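Local coordinates for protein Moesin/ezrin/radixin homolog 2 (Drosophila melanogaster, PDB 7EDR) that probably acts as a membrane-associated Merlin tumour-suppressor homologue whose lipid-binding FERM domain is captured here in a closed complex with the C-terminal domain, at residues 10-14 / 103-108; 38-44 / 95-101; 202-208 / 231-237. The contacts are given in a common frame with arbitrary orientation. Residues are numbered along the deposited sequence.

From the N terminus, the chain makes strands 5-10 and 15-20 of the ubiquitin-like first lobe of the FERM domain, and the turn between them, 10-14, waits for helix 99-114 of the central lobe to close contact 1. Contact 2 nests inside that loop: 38-44, after helix 26-37, meets 95-101, which leads into the same helix. Contacts 1 and 2 touch where Phe105 packs on Tyr44 and Leu96, so together they fasten the first lobe to the second. Contact 3 follows in series, about 24 Å from contact 1 between centres, closing the loop of strands 207-212, 218-223 and 227-232 and tying the end of the central lobe to the PH-like third lobe.

Contact 1 (10-14 / 103-108); sequences STFDS and HLFFLQ
Residues 10-14 form the tight turn between strands 5-10 and 15-20, and residues 103-108 are about a turn and a half of regular helix, with Leu107 N bonded to His103 O (3.0 Å) and Gln108 N to Leu104 O (3.2 Å). The two come closest at Phe12 and Leu107, CA to CA 6.3 Å. Thr11, chi1 p, shapes the turn: its OG1 accepts from Asp13 N at 3.0 Å, an ST turn, and from Ser14 N at 2.9 Å, completing an ST motif. A weak bond from Thr11 N to Ser14 O (3.0 Å) closes the hairpin.

Phe12 (phi/psi -69/-8) and Asp13 (-108/-33) turn the chain and face the helix. Phe12, chi1 -92°, lays one ring face over the backbone at Leu107 and Gln108; Gln108 CA makes a CH-pi contact 3.7 Å from the ring centroid. Phe12 CB meets Leu107 CB at 3.7 Å, while Leu104 CD2 reaches Thr11 CB at 4.3 Å, both leucines in m,t rotamers. At the exposed end, His103, chi1 t, gives a weak hydrogen bond from NE2 to Asp13 OD2 (2.6 Å).

This is an interlobe contact of the FERM domain, a ubiquitin-like hairpin turn against a helix of the central lobe. Helix 187-198 lies beyond His103, whose ND1 bonds Glu191, and strand 78-85 runs alongside, with Phe83 touching Thr11 and Leu104 and Ala85 N bonding Gln108 OE1.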
loop_
_atom_site.group_PDB
_atom_site.type_symbol
_atom_site.label_atom_id
_atom_site.label_comp_id
_atom_site.label_asym_id
_atom_site.label_seq_id
_atom_site.Cartn_x
_atom_site.Cartn_y
_atom_site.Cartn_z
ATOM N N SER C 10 34.883 -2.061 -5.010
ATOM C CA SER C 10 34.549 -2.663 -6.303
ATOM C C SER C 10 33.082 -3.074 -6.326
ATOM O O SER C 10 32.702 -4.073 -5.708
ATOM C CB SER C 10 35.424 -3.883 -6.592
ATOM O OG SER C 10 36.784 -3.568 -6.404
ATOM N N THR C 11 32.266 -2.325 -7.048
ATOM C CA THR C 11 30.972 -2.863 -7.436
ATOM C C THR C 11 31.178 -3.832 -8.589
ATOM O O THR C 11 32.276 -3.960 -9.132
ATOM C CB THR C 11 30.013 -1.746 -7.841
ATOM O OG1 THR C 11 30.387 -1.243 -9.131
ATOM C CG2 THR C 11 30.086 -0.607 -6.830
ATOM N N PHE C 12 30.115 -4.530 -8.980
ATOM C CA PHE C 12 30.300 -5.362 -10.159
ATOM C C PHE C 12 30.465 -4.544 -11.429
ATOM O O PHE C 12 30.804 -5.123 -12.467
ATOM C CB PHE C 12 29.155 -6.358 -10.325
ATOM C CG PHE C 12 29.434 -7.688 -9.668
ATOM C CD1 PHE C 12 30.019 -8.718 -10.374
ATOM C CD2 PHE C 12 29.138 -7.890 -8.340
ATOM C CE1 PHE C 12 30.299 -9.929 -9.768
ATOM C CE2 PHE C 12 29.407 -9.091 -7.733
ATOM C CZ PHE C 12 29.992 -10.114 -8.444
ATOM N N ASP C 13 30.278 -3.222 -11.377
ATOM C CA ASP C 13 30.417 -2.411 -12.584
ATOM C C ASP C 13 31.660 -1.535 -12.623
ATOM O O ASP C 13 32.218 -1.324 -13.696
ATOM C CB ASP C 13 29.179 -1.547 -12.792
ATOM C CG ASP C 13 28.678 -1.618 -14.214
ATOM O OD1 ASP C 13 29.429 -2.079 -15.117
ATOM O OD2 ASP C 13 27.500 -1.232 -14.426
ATOM N N SER C 14 32.129 -1.028 -11.496
ATOM C CA SER C 14 33.302 -0.172 -11.532
ATOM C C SER C 14 34.073 -0.265 -10.218
ATOM O O SER C 14 33.632 -0.890 -9.248
ATOM C CB SER C 14 32.921 1.287 -11.823
ATOM O OG SER C 14 31.884 1.739 -10.973
ATOM N N HIS C 103 20.572 -3.989 -12.289
ATOM C CA HIS C 103 21.831 -4.208 -12.978
ATOM C C HIS C 103 22.855 -4.878 -12.071
ATOM O O HIS C 103 23.527 -5.831 -12.479
ATOM C CB HIS C 103 22.355 -2.867 -13.482
ATOM C CG HIS C 103 23.595 -2.986 -14.296
ATOM N ND1 HIS C 103 23.617 -3.626 -15.518
ATOM C CD2 HIS C 103 24.859 -2.570 -14.056
ATOM C CE1 HIS C 103 24.847 -3.592 -15.997
ATOM N NE2 HIS C 103 25.618 -2.956 -15.130
ATOM N N LEU C 104 22.991 -4.386 -10.834
ATOM C CA LEU C 104 23.972 -4.956 -9.912
ATOM C C LEU C 104 23.626 -6.402 -9.542
ATOM O O LEU C 104 24.526 -7.234 -9.378
ATOM C CB LEU C 104 24.087 -4.074 -8.665
ATOM C CG LEU C 104 24.781 -2.711 -8.828
ATOM C CD1 LEU C 104 24.941 -2.023 -7.487
ATOM C CD2 LEU C 104 26.142 -2.855 -9.476
ATOM N N PHE C 105 22.331 -6.734 -9.427
ATOM C CA PHE C 105 21.955 -8.133 -9.207
ATOM C C PHE C 105 22.222 -8.977 -10.450
ATOM O O PHE C 105 22.696 -10.119 -10.342
ATOM C CB PHE C 105 20.481 -8.256 -8.805
ATOM C CG PHE C 105 20.239 -8.182 -7.329
ATOM C CD1 PHE C 105 20.394 -9.315 -6.521
ATOM C CD2 PHE C 105 19.847 -6.990 -6.735
ATOM C CE1 PHE C 105 20.174 -9.252 -5.148
ATOM C CE2 PHE C 105 19.622 -6.925 -5.348
ATOM C CZ PHE C 105 19.781 -8.056 -4.564
ATOM N N PHE C 106 21.919 -8.433 -11.634
ATOM C CA PHE C 106 22.152 -9.166 -12.868
ATOM C C PHE C 106 23.612 -9.580 -12.990
ATOM O O PHE C 106 23.912 -10.733 -13.323
ATOM C CB PHE C 106 21.735 -8.334 -14.081
ATOM C CG PHE C 106 22.289 -8.863 -15.392
ATOM C CD1 PHE C 106 21.743 -9.991 -15.987
ATOM C CD2 PHE C 106 23.378 -8.247 -16.010
ATOM C CE1 PHE C 106 22.279 -10.507 -17.188
ATOM C CE2 PHE C 106 23.900 -8.751 -17.197
ATOM C CZ PHE C 106 23.341 -9.883 -17.786
ATOM N N LEU C 107 24.539 -8.652 -12.711
ATOM C CA LEU C 107 25.954 -8.957 -12.909
ATOM C C LEU C 107 26.460 -9.941 -11.863
ATOM O O LEU C 107 27.234 -10.849 -12.185
ATOM C CB LEU C 107 26.795 -7.683 -12.886
ATOM C CG LEU C 107 26.637 -6.732 -14.073
ATOM C CD1 LEU C 107 27.415 -5.467 -13.828
ATOM C CD2 LEU C 107 27.100 -7.420 -15.340
ATOM N N GLN C 108 26.031 -9.791 -10.609
ATOM C CA GLN C 108 26.496 -10.709 -9.568
ATOM C C GLN C 108 25.908 -12.111 -9.736
ATOM O O GLN C 108 26.616 -13.106 -9.565
ATOM C CB GLN C 108 26.143 -10.146 -8.199
ATOM C CG GLN C 108 26.497 -11.031 -7.050
ATOM C CD GLN C 108 26.111 -10.403 -5.728
ATOM O OE1 GLN C 108 26.187 -9.178 -5.573
ATOM N NE2 GLN C 108 25.651 -11.230 -4.775
#

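Contact 2 (38-44 / 95-101)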
loop_
_atom_site.group_PDB
_atom_site.type_symbol
_atom_site.label_atom_id
_atom_site.label_comp_id
_atom_site.label_asym_id
_atom_site.label_seq_id
_atom_site.Cartn_x
_atom_site.Cartn_y
_atom_site.Cartn_z
ATOM N N GLY C 38 24.045 6.076 -7.160
ATOM C CA GLY C 38 22.617 6.302 -7.292
ATOM C C GLY C 38 21.751 5.178 -6.769
ATOM O O GLY C 38 20.628 4.989 -7.255
ATOM N N LEU C 39 22.244 4.415 -5.795
ATOM C CA LEU C 39 21.519 3.273 -5.265
ATOM C C LEU C 39 20.731 3.707 -4.039
ATOM O O LEU C 39 21.321 4.136 -3.043
ATOM C CB LEU C 39 22.485 2.146 -4.909
ATOM C CG LEU C 39 21.824 0.975 -4.163
ATOM C CD1 LEU C 39 21.022 0.111 -5.115
ATOM C CD2 LEU C 39 22.845 0.146 -3.398
ATOM N N ARG C 40 19.404 3.597 -4.109
ATOM C CA ARG C 40 18.563 3.851 -2.942
ATOM C C ARG C 40 18.073 2.581 -2.259
ATOM O O ARG C 40 17.828 2.604 -1.051
ATOM C CB ARG C 40 17.368 4.713 -3.327
ATOM C CG ARG C 40 17.785 6.046 -3.930
ATOM C CD ARG C 40 16.613 7.008 -3.980
ATOM N NE ARG C 40 16.832 8.148 -4.866
ATOM C CZ ARG C 40 17.481 9.256 -4.510
ATOM N NH1 ARG C 40 17.996 9.365 -3.293
ATOM N NH2 ARG C 40 17.625 10.256 -5.375
ATOM N N GLU C 41 17.948 1.462 -2.973
ATOM C CA GLU C 41 17.567 0.202 -2.332
ATOM C C GLU C 41 18.809 -0.423 -1.695
ATOM O O GLU C 41 19.320 -1.463 -2.110
ATOM C CB GLU C 41 16.920 -0.739 -3.329
ATOM C CG GLU C 41 15.699 -0.179 -3.988
ATOM C CD GLU C 41 15.323 -0.974 -5.237
ATOM O OE1 GLU C 41 15.930 -0.721 -6.312
ATOM O OE2 GLU C 41 14.435 -1.862 -5.144
ATOM N N SER C 42 19.298 0.242 -0.652
ATOM C CA SER C 42 20.581 -0.132 -0.080
ATOM C C SER C 42 20.498 -1.359 0.811
ATOM O O SER C 42 21.545 -1.878 1.208
ATOM C CB SER C 42 21.154 1.036 0.730
ATOM O OG SER C 42 20.373 1.298 1.898
ATOM N N TRP C 43 19.289 -1.815 1.149
ATOM C CA TRP C 43 19.124 -2.855 2.159
ATOM C C TRP C 43 19.658 -4.219 1.713
ATOM O O TRP C 43 20.009 -5.045 2.569
ATOM C CB TRP C 43 17.649 -2.962 2.547
ATOM C CG TRP C 43 16.681 -2.615 1.458
ATOM C CD1 TRP C 43 16.232 -3.438 0.467
ATOM C CD2 TRP C 43 16.019 -1.360 1.269
ATOM N NE1 TRP C 43 15.338 -2.769 -0.333
ATOM C CE2 TRP C 43 15.189 -1.492 0.137
ATOM C CE3 TRP C 43 16.037 -0.142 1.956
ATOM C CZ2 TRP C 43 14.390 -0.446 -0.333
ATOM C CZ3 TRP C 43 15.248 0.905 1.482
ATOM C CH2 TRP C 43 14.438 0.743 0.346
ATOM N N TYR C 44 19.742 -4.474 0.410
ATOM C CA TYR C 44 20.273 -5.747 -0.050
ATOM C C TYR C 44 21.793 -5.839 0.078
ATOM O O TYR C 44 22.343 -6.950 -0.002
ATOM C CB TYR C 44 19.881 -5.988 -1.514
ATOM C CG TYR C 44 18.390 -5.919 -1.822
ATOM C CD1 TYR C 44 17.510 -6.892 -1.344
ATOM C CD2 TYR C 44 17.868 -4.901 -2.617
ATOM C CE1 TYR C 44 16.161 -6.837 -1.629
ATOM C CE2 TYR C 44 16.520 -4.840 -2.914
ATOM C CZ TYR C 44 15.662 -5.813 -2.415
ATOM O OH TYR C 44 14.302 -5.773 -2.705
ATOM N N GLU C 95 9.971 -6.664 -6.787
ATOM C CA GLU C 95 10.639 -6.047 -5.658
ATOM C C GLU C 95 11.819 -5.168 -6.031
ATOM O O GLU C 95 12.105 -4.227 -5.293
ATOM C CB GLU C 95 11.100 -7.126 -4.663
ATOM C CG GLU C 95 9.941 -7.902 -4.054
ATOM C CD GLU C 95 10.375 -9.185 -3.360
ATOM O OE1 GLU C 95 11.470 -9.190 -2.762
ATOM O OE2 GLU C 95 9.623 -10.193 -3.425
ATOM N N LEU C 96 12.515 -5.437 -7.139
ATOM C CA LEU C 96 13.647 -4.599 -7.539
ATOM C C LEU C 96 13.114 -3.366 -8.271
ATOM O O LEU C 96 12.549 -3.472 -9.364
ATOM C CB LEU C 96 14.625 -5.394 -8.398
ATOM C CG LEU C 96 15.351 -6.534 -7.658
ATOM C CD1 LEU C 96 16.522 -7.080 -8.469
ATOM C CD2 LEU C 96 15.826 -6.124 -6.258
ATOM N N ILE C 97 13.285 -2.194 -7.666
ATOM C CA ILE C 97 12.631 -0.978 -8.139
ATOM C C ILE C 97 13.499 -0.220 -9.137
ATOM O O ILE C 97 13.032 0.165 -10.212
ATOM C CB ILE C 97 12.269 -0.085 -6.933
ATOM C CG1 ILE C 97 11.395 -0.853 -5.926
ATOM C CG2 ILE C 97 11.631 1.224 -7.425
ATOM C CD1 ILE C 97 11.422 -0.283 -4.478
ATOM N N GLN C 98 14.760 0.034 -8.786
ATOM C CA GLN C 98 15.647 0.863 -9.586
ATOM C C GLN C 98 16.405 0.031 -10.620
ATOM O O GLN C 98 16.571 -1.187 -10.484
ATOM C CB GLN C 98 16.671 1.579 -8.706
ATOM C CG GLN C 98 16.144 2.351 -7.515
ATOM C CD GLN C 98 17.282 3.072 -6.814
ATOM O OE1 GLN C 98 17.865 2.553 -5.856
ATOM N NE2 GLN C 98 17.644 4.250 -7.323
ATOM N N GLU C 99 16.916 0.718 -11.643
ATOM C CA GLU C 99 17.698 0.007 -12.645
ATOM C C GLU C 99 19.096 -0.312 -12.142
ATOM O O GLU C 99 19.629 -1.388 -12.439
ATOM C CB GLU C 99 17.753 0.805 -13.934
ATOM C CG GLU C 99 16.543 0.545 -14.821
ATOM C CD GLU C 99 16.398 1.570 -15.945
ATOM O OE1 GLU C 99 15.241 1.953 -16.247
ATOM O OE2 GLU C 99 17.438 1.992 -16.517
ATOM N N ILE C 100 19.707 0.587 -11.368
ATOM C CA ILE C 100 21.023 0.280 -10.823
ATOM C C ILE C 100 20.960 -0.987 -9.964
ATOM O O ILE C 100 21.847 -1.850 -10.044
ATOM C CB ILE C 100 21.591 1.488 -10.051
ATOM C CG1 ILE C 100 22.988 1.162 -9.480
ATOM C CG2 ILE C 100 20.635 1.948 -8.949
ATOM C CD1 ILE C 100 23.963 0.624 -10.501
ATOM N N THR C 101 19.894 -1.136 -9.162
ATOM C CA THR C 101 19.708 -2.346 -8.361
ATOM C C THR C 101 19.602 -3.583 -9.246
ATOM O O THR C 101 20.299 -4.581 -9.018
ATOM C CB THR C 101 18.455 -2.227 -7.484
ATOM O OG1 THR C 101 18.393 -0.933 -6.852
ATOM C CG2 THR C 101 18.461 -3.305 -6.412
HETATM O O HOH W 1 12.389 -7.204 -1.209
#
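In this junction between the ubiquitin-like and central lobes of the FERM domain, two side chains, Gln98 and Glu41, satisfy backbone groups across the gap. Gly38 ends helix 26-37 in a Schellman motif, and its carbonyl O accepts from Gln98 NE2 at 3.1 Å. The other end of the same amide, Gln98 OE1, takes two backbone donors, Arg40 N at 2.6 Å and Glu41 N at 3.1 Å, so Gln98 bridges both kinds of backbone group in the loop.

The exchange is reciprocal. At the centre of an inverse gamma turn, Glu41 sends its carboxylate to the start of helix 99-114, where OE2 accepts from Ile97 N (2.8 Å) and OE1 accepts both from Gln98 N (2.8 Å), at the N-cap position, and from the hydroxyl Thr101 OG1 (2.5 Å). A buried acid is thereby supplied with three donors just ahead of and within the helix's first turn.

Apolar contacts flank this network: Leu39 CD1 lies 4.3 Å from Ile100 CG2, and Tyr44 CE2 lies 3.6 Å from Leu96 CD2. The Tyr44 ring also meets Phe105 edge-to-face. Glu95 is held mainly from outside, by Asn91 N on OE2, and by Glu90 N and a salt bridge from Arg297 on OE1. One ordered water joins the segments too, 2.8 Å from Tyr44 OH and donating to Glu95 OE1 at 2.7 Å.

Contact 3 (202-208 / 231-237)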
loop_
_atom_site.group_PDB
_atom_site.type_symbol
_atom_site.label_atom_id
_atom_site.label_comp_id
_atom_site.label_asym_id
_atom_site.label_seq_id
_atom_site.Cartn_x
_atom_site.Cartn_y
_atom_site.Cartn_z
ATOM N N ASP C 202 17.643 -23.941 -8.054
ATOM C CA ASP C 202 17.550 -24.504 -6.703
ATOM C C ASP C 202 18.502 -23.810 -5.736
ATOM O O ASP C 202 18.179 -23.626 -4.553
ATOM C CB ASP C 202 17.856 -26.007 -6.720
ATOM C CG ASP C 202 16.849 -26.823 -7.544
ATOM O OD1 ASP C 202 15.645 -26.486 -7.536
ATOM O OD2 ASP C 202 17.268 -27.813 -8.198
ATOM N N MET C 203 19.690 -23.445 -6.200
ATOM C CA MET C 203 20.706 -22.911 -5.311
ATOM C C MET C 203 20.718 -21.392 -5.258
ATOM O O MET C 203 21.563 -20.821 -4.565
ATOM C CB MET C 203 22.094 -23.426 -5.722
ATOM C CG MET C 203 22.203 -24.958 -5.739
ATOM S SD MET C 203 23.849 -25.581 -6.171
ATOM C CE MET C 203 24.864 -24.943 -4.830
ATOM N N TYR C 204 19.815 -20.726 -5.971
ATOM C CA TYR C 204 19.809 -19.268 -5.990
ATOM C C TYR C 204 19.455 -18.719 -4.614
ATOM O O TYR C 204 18.517 -19.190 -3.964
ATOM C CB TYR C 204 18.821 -18.765 -7.031
ATOM C CG TYR C 204 18.587 -17.279 -7.019
ATOM C CD1 TYR C 204 17.546 -16.725 -6.274
ATOM C CD2 TYR C 204 19.383 -16.425 -7.778
ATOM C CE1 TYR C 204 17.299 -15.354 -6.273
ATOM C CE2 TYR C 204 19.150 -15.056 -7.786
ATOM C CZ TYR C 204 18.101 -14.532 -7.035
ATOM O OH TYR C 204 17.864 -13.179 -7.046
ATOM N N GLY C 205 20.227 -17.740 -4.165
ATOM C CA GLY C 205 19.968 -17.100 -2.889
ATOM C C GLY C 205 20.029 -17.993 -1.669
ATOM O O GLY C 205 19.345 -17.713 -0.678
ATOM N N VAL C 206 20.836 -19.048 -1.692
ATOM C CA VAL C 206 21.016 -19.910 -0.530
ATOM C C VAL C 206 22.433 -19.724 -0.021
ATOM O O VAL C 206 23.400 -19.972 -0.747
ATOM C CB VAL C 206 20.761 -21.388 -0.860
ATOM C CG1 VAL C 206 20.830 -22.213 0.408
ATOM C CG2 VAL C 206 19.424 -21.568 -1.549
ATOM N N ASN C 207 22.570 -19.299 1.226
ATOM C CA ASN C 207 23.864 -19.320 1.883
ATOM C C ASN C 207 23.985 -20.672 2.567
ATOM O O ASN C 207 23.182 -20.991 3.448
ATOM C CB ASN C 207 23.998 -18.166 2.876
ATOM C CG ASN C 207 23.596 -16.810 2.267
ATOM O OD1 ASN C 207 24.405 -16.152 1.617
ATOM N ND2 ASN C 207 22.345 -16.397 2.481
ATOM N N TYR C 208 24.956 -21.476 2.135
ATOM C CA TYR C 208 25.171 -22.830 2.644
ATOM C C TYR C 208 26.246 -22.859 3.727
ATOM O O TYR C 208 27.293 -22.217 3.595
ATOM C CB TYR C 208 25.595 -23.780 1.523
ATOM C CG TYR C 208 24.554 -24.036 0.463
ATOM C CD1 TYR C 208 23.698 -25.130 0.561
ATOM C CD2 TYR C 208 24.436 -23.198 -0.642
ATOM C CE1 TYR C 208 22.756 -25.394 -0.403
ATOM C CE2 TYR C 208 23.490 -23.444 -1.616
ATOM C CZ TYR C 208 22.652 -24.549 -1.491
ATOM O OH TYR C 208 21.693 -24.802 -2.442
ATOM N N TYR C 231 19.778 -29.396 4.346
ATOM C CA TYR C 231 20.109 -30.254 3.217
ATOM C C TYR C 231 20.918 -31.453 3.676
ATOM O O TYR C 231 21.690 -31.383 4.645
ATOM C CB TYR C 231 20.925 -29.536 2.133
ATOM C CG TYR C 231 20.250 -28.357 1.491
ATOM C CD1 TYR C 231 20.401 -27.073 2.025
ATOM C CD2 TYR C 231 19.479 -28.509 0.338
ATOM C CE1 TYR C 231 19.796 -25.982 1.433
ATOM C CE2 TYR C 231 18.874 -27.417 -0.261
ATOM C CZ TYR C 231 19.039 -26.159 0.300
ATOM O OH TYR C 231 18.453 -25.060 -0.258
ATOM N N ASP C 232 20.764 -32.540 2.931
ATOM C CA ASP C 232 21.660 -33.672 3.079
ATOM C C ASP C 232 23.059 -33.292 2.620
ATOM O O ASP C 232 23.239 -32.430 1.753
ATOM C CB ASP C 232 21.155 -34.858 2.270
ATOM C CG ASP C 232 21.792 -36.147 2.699
ATOM O OD1 ASP C 232 22.998 -36.329 2.412
ATOM O OD2 ASP C 232 21.087 -36.967 3.331
ATOM N N GLU C 233 24.056 -33.960 3.206
ATOM C CA GLU C 233 25.446 -33.639 2.904
ATOM C C GLU C 233 25.732 -33.668 1.405
ATOM O O GLU C 233 26.543 -32.874 0.912
ATOM C CB GLU C 233 26.368 -34.608 3.630
ATOM C CG GLU C 233 27.844 -34.293 3.461
ATOM C CD GLU C 233 28.739 -35.462 3.849
ATOM O OE1 GLU C 233 28.214 -36.543 4.224
ATOM O OE2 GLU C 233 29.973 -35.292 3.782
ATOM N N ARG C 234 25.050 -34.537 0.659
ATOM C CA ARG C 234 25.373 -34.776 -0.742
ATOM C C ARG C 234 24.296 -34.297 -1.703
ATOM O O ARG C 234 24.370 -34.611 -2.896
ATOM C CB ARG C 234 25.629 -36.262 -0.981
ATOM C CG ARG C 234 26.537 -36.883 0.048
ATOM C CD ARG C 234 26.909 -38.323 -0.291
ATOM N NE ARG C 234 27.873 -38.855 0.672
ATOM C CZ ARG C 234 29.108 -38.385 0.849
ATOM N NH1 ARG C 234 29.559 -37.368 0.115
ATOM N NH2 ARG C 234 29.900 -38.941 1.762
ATOM N N ASP C 235 23.288 -33.569 -1.220
ATOM C CA ASP C 235 22.226 -33.045 -2.081
ATOM C C ASP C 235 21.972 -31.581 -1.693
ATOM O O ASP C 235 21.130 -31.281 -0.840
ATOM C CB ASP C 235 20.973 -33.898 -1.953
ATOM C CG ASP C 235 19.884 -33.499 -2.928
ATOM O OD1 ASP C 235 19.988 -32.439 -3.577
ATOM O OD2 ASP C 235 18.902 -34.253 -3.038
ATOM N N LYS C 236 22.707 -30.672 -2.332
ATOM C CA LYS C 236 22.469 -29.246 -2.166
ATOM C C LYS C 236 21.310 -28.734 -3.012
ATOM O O LYS C 236 20.906 -27.580 -2.843
ATOM C CB LYS C 236 23.729 -28.464 -2.516
ATOM C CG LYS C 236 24.838 -28.547 -1.491
ATOM C CD LYS C 236 25.870 -27.445 -1.783
ATOM C CE LYS C 236 26.908 -27.315 -0.691
ATOM N NZ LYS C 236 27.981 -26.342 -1.066
ATOM N N LEU C 237 20.771 -29.546 -3.919
ATOM C CA LEU C 237 19.675 -29.067 -4.753
ATOM C C LEU C 237 18.371 -29.000 -3.980
ATOM O O LEU C 237 17.710 -27.960 -3.968
ATOM C CB LEU C 237 19.494 -29.959 -5.978
ATOM C CG LEU C 237 20.139 -29.452 -7.254
ATOM C CD1 LEU C 237 21.509 -28.886 -6.950
ATOM C CD2 LEU C 237 20.229 -30.602 -8.233
HETATM O O HOH W 2 17.229 -25.364 -2.537
#
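The link from the central helical lobe into the PH-like third lobe of the FERM domain folds here against the turn that follows strand 227-232. Asp202 comes first, at the closest backbone approach, 5.4 Å CA to CA from Leu237. Its CB lies 3.4 Å from Leu237 O, and its OD2 is hydrogen-bonded to a polar side chain of another Moesin/ezrin/radixin homolog 2 chain. Met203 then places SD 4.1 Å from Leu237 CD1, and its CE 4.1 Å from Lys236 CD. From Met203 to Val206 the backbone makes a type II beta turn, with Gly205 at positive phi; the Tyr204 ring meets Phe88 edge-to-face.

Val206 brings the chain back, its CG1 4.0 Å from Tyr231 CE1. After Asn207, which pairs with Val223 on the adjacent strand, comes Tyr208. Its ring meets that of Tyr231 obliquely, centroids 5.1 Å apart and planes at 42°. Over one face of Tyr208 lies the Lys236 side chain: CD makes a CH-pi contact 4.1 Å from the centroid, and NZ an off-centre cation-pi contact at 4.9 Å. Lys236 also has a cation-pi contact with Trp220 on strand 218-223, which lies between strands 207-212 and 227-232. The hydroxyl Tyr208 OH donates to Lys236 O at 2.9 Å.

On the far segment, a type I turn from Asp232 to Asp235 carries the chain round to Lys236. A water bridges the two segments, accepting at 2.6 Å from Tyr231 OH, which is also hydrogen-bonded to Asn229 ND2, and donating to Asp202 O at 2.8 Å and to Leu237 O at 3.0 Å.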